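Local coordinates for protein 1-deoxy-D-xylulose 5-phosphate reductoisomerase (Moraxella catarrhalis, PDB 4ZQG) that catalyses the reductive rearrangement of 1-deoxy-D-xylulose 5-phosphate to 2-C-methyl-D-erythritol 4-phosphate in the MEP pathway and binds the antibiotic fosmidomycin, at residues 64-67 against 68-72; 219-222 against 223-227; 253-257 against 258-262; 354-357 against 358-361. All blocks are in the same frame, centred on the assembly; numbering follows the deposited sequence.

The four contacts follow one another along the chain without overlap. Contact 1 opens helix 66-75 in the parallel, Rossmann-type sheet domain that receives the dinucleotide, and it lies apart from the others, its centre about 30 Å from that of contact 2 and about 43 Å from that of contact 3. Contact 2 begins helix 220-228, which reaches both NAD and fosmidomycin. Contact 3 joins two strands of the mixed sheet, its centre about 17 Å from that of contact 2. Contact 4 leads into helix 359-368 and touches contact 2: Ile224 CG2 lies 3.9 Å from Ile360 CD1. Helix 359-368 thus packs on the helix that meets both ligands.

Contact 1. Residues 64-67 against 68-72; sequences DNYA and QLSQK
Ser70 and Tyr66 meet one turn apart at the start of helix 66-75, and the short serine side chain can be followed outward atom by atom. Its CB lies 3.4 Å from Tyr66 O. From there OG turns beside its own backbone N, opposite the carbonyl carbon (chi1 -59°), which bends it back toward the preceding turn. The hydroxyl then donates to Tyr66 O over 2.8 Å, approaching from above the carbonyl plane. The same oxygen also accepts the ordinary helical bond from Ser70 N at 2.9 Å, so two donors of one residue grip a single carbonyl. A small hydroxyl suits this place because it can fold onto its own helix. OG also lies over the centre of one face of the Tyr66 ring, 3.7 Å above its plane. A tyrosine chi1 of 168° carries the ring to where that face meets Ser70 OG.

Elsewhere the turn is regular: Leu69 N donates to Asn65 O and Gln71 N to Ala67 O. A water donates to Asp64 O and accepts from Gln68 N, each bond 2.9 Å long, and so serves an N-H of the first turn. Further on, the extended Gln68 offers OE1 to Lys72 NZ at 3.0 Å; a long, weak ion pair with Asp45 also draws on that lysine.

This helix is the crossover of the beta-alpha-beta unit formed by strand 58-61, helix 66-75 and strand 81-84. Leu69, the buried apolar residue, packs on Val44 of helix 44-54 and on Ile82 of strand 81-84, and Tyr66 rests on Ile82 and Ser84 of that strand.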
# COMPACT_ATOMS: atom_id res chain seq x y z
N ASP A 64 25.32 34.22 -16.64
CA ASP A 64 26.57 34.62 -16.04
C ASP A 64 27.70 33.60 -16.25
O ASP A 64 28.87 33.98 -16.25
CB ASP A 64 26.37 34.96 -14.55
CG ASP A 64 25.93 36.41 -14.32
OD1 ASP A 64 24.72 36.66 -14.21
OD2 ASP A 64 26.78 37.34 -14.28
N ASN A 65 27.38 32.32 -16.43
CA ASN A 65 28.41 31.31 -16.64
C ASN A 65 28.54 30.75 -18.05
O ASN A 65 29.36 29.87 -18.27
CB ASN A 65 28.18 30.12 -15.72
CG ASN A 65 28.14 30.50 -14.27
OD1 ASN A 65 27.29 30.00 -13.50
ND2 ASN A 65 29.03 31.38 -13.87
N TYR A 66 27.77 31.25 -19.00
CA TYR A 66 27.71 30.59 -20.29
C TYR A 66 29.09 30.61 -20.96
O TYR A 66 29.60 29.58 -21.44
CB TYR A 66 26.59 31.23 -21.15
CG TYR A 66 26.63 30.82 -22.58
CD1 TYR A 66 27.24 31.63 -23.53
CD2 TYR A 66 26.12 29.60 -22.99
CE1 TYR A 66 27.30 31.25 -24.86
CE2 TYR A 66 26.15 29.22 -24.32
CZ TYR A 66 26.77 30.05 -25.24
OH TYR A 66 26.85 29.72 -26.57
N ALA A 67 29.71 31.79 -20.95
CA ALA A 67 31.03 31.98 -21.57
C ALA A 67 32.06 31.09 -20.91
O ALA A 67 32.73 30.34 -21.57
CB ALA A 67 31.46 33.44 -21.52
N GLN A 68 32.14 31.17 -19.59
CA GLN A 68 33.11 30.37 -18.84
C GLN A 68 32.94 28.88 -19.13
O GLN A 68 33.90 28.15 -19.31
CB GLN A 68 32.98 30.65 -17.35
CG GLN A 68 33.75 29.71 -16.43
CD GLN A 68 33.18 29.76 -15.00
OE1 GLN A 68 33.42 28.86 -14.19
NE2 GLN A 68 32.37 30.78 -14.71
N LEU A 69 31.71 28.42 -19.20
CA LEU A 69 31.47 27.01 -19.34
C LEU A 69 31.77 26.58 -20.75
O LEU A 69 32.25 25.48 -20.93
CB LEU A 69 30.02 26.68 -18.94
CG LEU A 69 29.52 25.30 -18.47
CD1 LEU A 69 28.50 24.73 -19.44
CD2 LEU A 69 30.61 24.27 -18.20
N SER A 70 31.49 27.45 -21.72
CA SER A 70 31.78 27.16 -23.13
C SER A 70 33.27 26.98 -23.37
O SER A 70 33.66 26.09 -24.12
CB SER A 70 31.24 28.23 -24.08
OG SER A 70 29.82 28.37 -23.96
N GLN A 71 34.09 27.81 -22.74
CA GLN A 71 35.53 27.66 -22.85
C GLN A 71 35.96 26.30 -22.34
O GLN A 71 36.72 25.59 -23.00
CB GLN A 71 36.27 28.73 -22.05
CG GLN A 71 37.74 28.75 -22.38
CD GLN A 71 37.96 28.88 -23.88
OE1 GLN A 71 37.60 29.89 -24.50
NE2 GLN A 71 38.52 27.83 -24.48
N LYS A 72 35.46 25.94 -21.16
CA LYS A 72 35.85 24.74 -20.48
C LYS A 72 35.42 23.47 -21.18
O LYS A 72 36.09 22.43 -21.10
CB LYS A 72 35.35 24.78 -19.04
CG LYS A 72 36.13 25.76 -18.18
CD LYS A 72 35.57 25.83 -16.77
CE LYS A 72 36.14 27.03 -16.01
NZ LYS A 72 35.76 27.08 -14.57
O HOH W 1 31.30 33.14 -17.63

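Contact 2. Residues 219-222 against 223-227; sequences GQKI and SIDSA. With NAD (nicotinamide-adenine-dinucleotide), chain C; FOM (3-[formyl(hydroxy)amino]propylphosphonic acid), chain E.
Ser223 OG reaches back to Gly219 O, 2.6 Å away, and its N gives the same oxygen a longer, weak bond. The hydroxyl can do so because a chi1 of -76° folds it against the preceding turn, where a compact polar side chain fits. Gly219 is the N-cap residue of helix 220-228. Lacking a side chain, it lets a phosphate oxygen of the cofactor come close: its N meets NAD O1N at 2.8 Å in a weak bond, and the amino end of the helix probably favours that negative group.

Ile224 follows, its N donating to Gln220 O. Asp225 N makes a nearly straight bond to Lys221 O (175°), while the side chains of Lys221 and Asp225 cross obliquely one turn apart. Lys221 bends near its end to bring NZ within 3.3 Å of Asp225 OD2, a weak salt bridge; the other carboxylate oxygen, OD1, is held by Asn343 of helix 333-351. A lysine and an aspartate suit this side, where the helix meets Asn343 and Glu344 of helix 333-351.

Ser226 N continues the pattern to Ile222 O. That isoleucine supplies apolar bulk to the cofactor pocket, its CD1 lying 3.4 Å from NAD C6N on the nicotinamide ring. In Ser226, chi1 170° swings OG away from the backbone N, and the hydroxyl donates to FOM OP3, a phosphonate oxygen, at 2.6 Å; Asn231 and Lys232 also bind this inhibitor.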
# COMPACT_ATOMS: atom_id res chain seq x y z
N GLY A 219 17.97 19.74 -0.71
CA GLY A 219 18.34 21.12 -0.95
C GLY A 219 18.00 21.98 0.26
O GLY A 219 17.36 21.52 1.22
N GLN A 220 18.43 23.23 0.22
CA GLN A 220 18.25 24.15 1.32
C GLN A 220 16.80 24.58 1.51
O GLN A 220 16.33 24.76 2.66
CB GLN A 220 19.08 25.39 1.06
CG GLN A 220 20.56 25.23 1.32
CD GLN A 220 21.22 26.59 1.42
OE1 GLN A 220 21.37 27.30 0.41
NE2 GLN A 220 21.55 27.00 2.66
N LYS A 221 16.11 24.81 0.40
CA LYS A 221 14.77 25.40 0.43
C LYS A 221 13.68 24.42 1.03
O LYS A 221 13.05 24.73 2.06
CB LYS A 221 14.38 25.87 -0.97
CG LYS A 221 13.11 26.69 -0.99
CD LYS A 221 12.41 26.59 -2.33
CE LYS A 221 10.90 26.69 -2.13
NZ LYS A 221 10.52 27.76 -1.16
N ILE A 222 13.51 23.26 0.38
CA ILE A 222 12.70 22.18 0.85
C ILE A 222 13.12 21.85 2.27
O ILE A 222 12.29 21.61 3.12
CB ILE A 222 12.72 20.95 -0.11
CG1 ILE A 222 11.48 20.10 0.11
CG2 ILE A 222 13.93 20.07 0.08
CD1 ILE A 222 11.31 18.96 -0.87
N SER A 223 14.38 21.93 2.59
CA SER A 223 14.77 21.68 3.95
C SER A 223 14.07 22.63 4.91
O SER A 223 13.51 22.18 5.90
CB SER A 223 16.32 21.70 4.10
OG SER A 223 16.87 20.48 3.58
N ILE A 224 14.07 23.92 4.63
CA ILE A 224 13.46 24.92 5.54
C ILE A 224 11.93 24.81 5.60
O ILE A 224 11.29 24.92 6.65
CB ILE A 224 13.85 26.35 5.12
CG1 ILE A 224 15.38 26.55 5.20
CG2 ILE A 224 13.15 27.39 6.00
CD1 ILE A 224 15.93 26.54 6.62
N ASP A 225 11.37 24.57 4.43
CA ASP A 225 9.98 24.31 4.29
C ASP A 225 9.49 23.11 5.15
O ASP A 225 8.32 23.07 5.60
CB ASP A 225 9.70 24.06 2.83
CG ASP A 225 9.64 25.34 2.02
OD1 ASP A 225 9.60 26.47 2.64
OD2 ASP A 225 9.62 25.18 0.76
N SER A 226 10.36 22.14 5.35
CA SER A 226 10.03 21.01 6.19
C SER A 226 10.02 21.44 7.66
O SER A 226 9.10 21.12 8.39
CB SER A 226 10.98 19.86 5.92
OG SER A 226 10.79 18.88 6.89
N ALA A 227 11.02 22.19 8.07
CA ALA A 227 11.05 22.78 9.42
C ALA A 227 9.76 23.55 9.82
O ALA A 227 9.34 23.45 10.95
CB ALA A 227 12.28 23.67 9.58
PA NAD C . 18.63 21.91 -4.99
O1A NAD C . 18.60 23.28 -4.38
O2A NAD C . 19.49 20.82 -4.40
O5B NAD C . 18.88 21.97 -6.59
C5B NAD C . 18.14 22.79 -7.48
C4B NAD C . 18.60 22.59 -8.93
O4B NAD C . 17.94 23.59 -9.73
C3B NAD C . 20.11 22.76 -9.12
O3B NAD C . 20.64 21.86 -10.11
C2B NAD C . 20.24 24.20 -9.61
O2B NAD C . 21.28 24.38 -10.57
C1B NAD C . 18.89 24.51 -10.25
N9A NAD C . 18.49 25.93 -10.02
C8A NAD C . 18.48 26.56 -8.83
N7A NAD C . 18.08 27.84 -8.95
C5A NAD C . 17.82 28.06 -10.24
C6A NAD C . 17.37 29.25 -11.01
N6A NAD C . 17.11 30.43 -10.37
N1A NAD C . 17.25 29.06 -12.34
C2A NAD C . 17.54 27.88 -12.95
N3A NAD C . 17.97 26.76 -12.32
C4A NAD C . 18.12 26.81 -10.96
O3 NAD C . 17.09 21.43 -5.01
PN NAD C . 16.45 20.01 -4.60
O1N NAD C . 16.48 19.99 -3.09
O2N NAD C . 17.04 18.95 -5.50
O5D NAD C . 14.95 20.33 -5.08
C5D NAD C . 14.56 20.20 -6.45
C4D NAD C . 13.03 20.20 -6.56
O4D NAD C . 12.48 18.93 -6.21
C3D NAD C . 12.42 21.21 -5.61
O3D NAD C . 11.28 21.76 -6.26
C2D NAD C . 12.06 20.41 -4.38
O2D NAD C . 11.02 21.05 -3.62
C1D NAD C . 11.70 19.06 -5.00
N1N NAD C . 11.95 17.93 -4.08
C2N NAD C . 13.21 17.67 -3.63
C3N NAD C . 13.44 16.61 -2.73
C7N NAD C . 14.82 16.26 -2.22
O7N NAD C . 15.01 15.18 -1.69
N7N NAD C . 15.82 17.12 -2.38
C4N NAD C . 12.36 15.84 -2.32
C5N NAD C . 11.11 16.13 -2.81
C6N NAD C . 10.91 17.18 -3.69
O2 FOM E . 9.40 16.34 0.77
N1 FOM E . 10.19 15.28 1.17
C1 FOM E . 10.20 14.18 0.53
O1 FOM E . 9.50 14.02 -0.46
C2 FOM E . 10.93 15.50 2.41
C3 FOM E . 9.75 15.69 3.37
C4 FOM E . 10.19 16.16 4.72
PA1 FOM E . 8.68 16.46 5.61
OP1 FOM E . 7.96 15.04 5.78
OP2 FOM E . 7.75 17.21 4.77
OP3 FOM E . 8.86 17.19 7.05

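Contact 3. Residues 253-257 against 258-262; sequences VIHPN and SVVHS
His255 and Val260 meet across a type I beta turn, His255 to Ser258, in the connection from strand 250-254 to strand 260-266. The two strands lie on either side of strand 182-189 in the mixed sheet, so this is no simple hairpin. With CG opposite its backbone N (chi1 175°), the His255 ring reaches across the loop. Its NE2 accepts from Val260 N at 3.0 Å and 164°, the donor lying 18° out of the ring plane. ND1 donates to Lys310 O, so an imidazole suits the site by serving both sides.

Ser258 takes a positive phi (57°), a left-handed conformation that redirects the chain, and its N lies over one face of the His255 ring. A small residue fits here: its OG bonds a glycerol and, weakly, Asn215.

Asn257 turns its amide away from the loop, toward the strand 307-311. There OD1 accepts from Lys310 N and ND2 donates to Ser308 O, an arrangement an amide serves well, having both donor and acceptor. Its CB stays within 4.2 Å of Val259 CG2. Farther along, Val259 O sits 3.3 Å above the centre of the His261 ring.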
# COMPACT_ATOMS: atom_id res chain seq x y z
N VAL A 253 -1.21 13.86 8.28
CA VAL A 253 -0.85 13.22 9.53
C VAL A 253 0.66 13.40 9.78
O VAL A 253 1.47 13.19 8.89
CB VAL A 253 -1.28 11.72 9.54
CG1 VAL A 253 -0.63 10.91 8.42
CG2 VAL A 253 -0.99 11.07 10.88
N ILE A 254 1.02 13.78 11.00
CA ILE A 254 2.39 13.77 11.42
C ILE A 254 2.89 12.35 11.72
O ILE A 254 2.32 11.62 12.51
CB ILE A 254 2.61 14.63 12.69
CG1 ILE A 254 2.20 16.09 12.48
CG2 ILE A 254 4.04 14.54 13.17
CD1 ILE A 254 2.30 16.65 11.07
N HIS A 255 4.05 12.04 11.14
CA HIS A 255 4.70 10.75 11.24
C HIS A 255 6.18 11.00 11.28
O HIS A 255 6.77 11.17 10.22
CB HIS A 255 4.36 9.93 10.00
CG HIS A 255 5.07 8.63 9.94
ND1 HIS A 255 5.20 7.82 11.05
CD2 HIS A 255 5.67 7.99 8.93
CE1 HIS A 255 5.87 6.74 10.72
NE2 HIS A 255 6.18 6.82 9.44
N PRO A 256 6.80 11.06 12.48
CA PRO A 256 8.23 11.45 12.60
C PRO A 256 9.27 10.49 12.04
O PRO A 256 10.35 10.92 11.68
CB PRO A 256 8.46 11.62 14.10
CG PRO A 256 7.15 11.42 14.76
CD PRO A 256 6.14 10.92 13.78
N ASN A 257 8.95 9.21 11.95
CA ASN A 257 9.94 8.21 11.51
C ASN A 257 10.28 8.29 10.01
O ASN A 257 11.26 7.72 9.57
CB ASN A 257 9.43 6.81 11.83
CG ASN A 257 8.78 6.71 13.20
OD1 ASN A 257 7.72 7.30 13.46
ND2 ASN A 257 9.37 5.92 14.06
N SER A 258 9.44 8.95 9.22
CA SER A 258 9.60 9.05 7.77
C SER A 258 9.66 7.70 7.02
O SER A 258 10.26 7.58 5.94
CB SER A 258 10.78 9.99 7.40
OG SER A 258 10.40 11.34 7.60
N VAL A 259 8.97 6.71 7.59
CA VAL A 259 8.88 5.39 6.99
C VAL A 259 7.64 5.24 6.14
O VAL A 259 7.73 4.82 4.99
CB VAL A 259 8.95 4.34 8.08
CG1 VAL A 259 8.57 2.99 7.53
CG2 VAL A 259 10.37 4.33 8.63
N VAL A 260 6.50 5.59 6.70
CA VAL A 260 5.27 5.62 5.95
C VAL A 260 5.21 6.92 5.18
O VAL A 260 5.14 7.98 5.79
CB VAL A 260 4.00 5.48 6.84
CG1 VAL A 260 2.79 5.50 5.95
CG2 VAL A 260 4.00 4.18 7.64
N HIS A 261 5.19 6.85 3.85
CA HIS A 261 5.27 8.05 3.04
C HIS A 261 3.98 8.70 2.58
O HIS A 261 3.99 9.80 2.09
CB HIS A 261 6.20 7.79 1.85
CG HIS A 261 7.58 7.42 2.28
ND1 HIS A 261 8.26 6.34 1.78
CD2 HIS A 261 8.37 7.95 3.24
CE1 HIS A 261 9.43 6.24 2.38
NE2 HIS A 261 9.52 7.21 3.27
N SER A 262 2.86 8.02 2.74
CA SER A 262 1.52 8.59 2.55
C SER A 262 0.59 7.42 2.38
O SER A 262 1.05 6.28 2.27
CB SER A 262 1.43 9.56 1.36
OG SER A 262 1.74 10.86 1.82

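Contact 4. Residues 354-357 against 358-361; sequences KICL and TDIA
Ile360 N donates to Leu357 O at 3.0 Å in the turn that leads into helix 359-368, a span of three residues in which the donor sits well above the carbonyl plane. Beside it, Asp359 and Cys356 are hydrogen-bonded in both directions, one bond weak. Cys356 N donates to Asp359 OD1 at 3.3 Å, meeting the carboxylate from above its plane, 45° out of it. In return, Asp359 N gives the weak bond to Cys356 O at 3.1 Å. The aspartate reaches back because chi1 -77° folds CG past its own N, and a short acid suits the place, since its carboxylate comes back level with the N-H of Cys356. Its negative charge probably also favours the amino end of the helix.

Around these bonds the carbon atoms close in. Cys356 CB lies 3.6 Å from Asp359 OD1, flanking the carboxylate, while Ile355 lies against the aspartate and brings CD1 to within 3.7 Å of Asp359 CB. The same methyl touches Ile360 CG1 at 4.1 Å, and Leu357 CD1 meets Ile360 CD1 at 4.2 Å. Branched apolar residues suit this inner side, since Ile355 and Ile360 both pack on Ala346 of helix 333-351, and Leu357 on Phe350.

An acidic side chain returning to the N-H three residues before it resembles one half of a capping box, here joining the loop after helix 333-351 to helix 359-368 of the helical C-terminal region.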
# COMPACT_ATOMS: atom_id res chain seq x y z
N LYS A 354 18.13 37.39 7.95
CA LYS A 354 17.41 38.67 8.09
C LYS A 354 16.13 38.56 8.93
O LYS A 354 15.73 39.52 9.59
CB LYS A 354 17.07 39.25 6.70
CG LYS A 354 18.26 39.89 5.95
CD LYS A 354 17.94 40.15 4.48
CE LYS A 354 19.14 40.66 3.72
NZ LYS A 354 19.44 42.08 4.07
N ILE A 355 15.47 37.40 8.88
CA ILE A 355 14.30 37.17 9.75
C ILE A 355 14.44 35.92 10.60
O ILE A 355 15.28 35.06 10.35
CB ILE A 355 12.96 37.12 8.97
CG1 ILE A 355 12.94 35.96 7.97
CG2 ILE A 355 12.71 38.43 8.25
CD1 ILE A 355 11.55 35.58 7.50
N CYS A 356 13.61 35.87 11.64
CA CYS A 356 13.41 34.66 12.42
C CYS A 356 12.69 33.54 11.66
O CYS A 356 11.97 33.79 10.71
CB CYS A 356 12.58 35.00 13.65
SG CYS A 356 13.52 36.04 14.75
N LEU A 357 12.84 32.31 12.11
CA LEU A 357 12.13 31.19 11.47
C LEU A 357 10.61 31.37 11.52
O LEU A 357 9.95 31.20 10.49
CB LEU A 357 12.51 29.85 12.10
CG LEU A 357 11.89 28.65 11.37
CD1 LEU A 357 12.43 28.52 9.95
CD2 LEU A 357 12.13 27.39 12.18
N THR A 358 10.09 31.70 12.71
CA THR A 358 8.67 31.95 12.93
C THR A 358 8.12 33.15 12.17
O THR A 358 6.91 33.33 12.05
CB THR A 358 8.39 32.23 14.41
OG1 THR A 358 9.34 33.19 14.90
CG2 THR A 358 8.52 30.97 15.21
N ASP A 359 9.01 34.01 11.70
CA ASP A 359 8.60 35.11 10.84
C ASP A 359 8.13 34.63 9.46
O ASP A 359 7.45 35.38 8.77
CB ASP A 359 9.73 36.17 10.70
CG ASP A 359 9.89 37.08 11.94
OD1 ASP A 359 10.97 37.73 12.02
OD2 ASP A 359 8.97 37.17 12.80
N ILE A 360 8.47 33.42 9.03
CA ILE A 360 8.00 32.94 7.74
C ILE A 360 6.47 32.90 7.70
O ILE A 360 5.86 33.19 6.67
CB ILE A 360 8.62 31.57 7.35
CG1 ILE A 360 10.14 31.75 7.14
CG2 ILE A 360 7.94 30.98 6.10
CD1 ILE A 360 10.90 30.55 6.65
N ALA A 361 5.85 32.56 8.82
CA ALA A 361 4.39 32.48 8.88
C ALA A 361 3.74 33.85 8.73
O ALA A 361 2.77 34.01 7.98
CB ALA A 361 3.94 31.82 10.18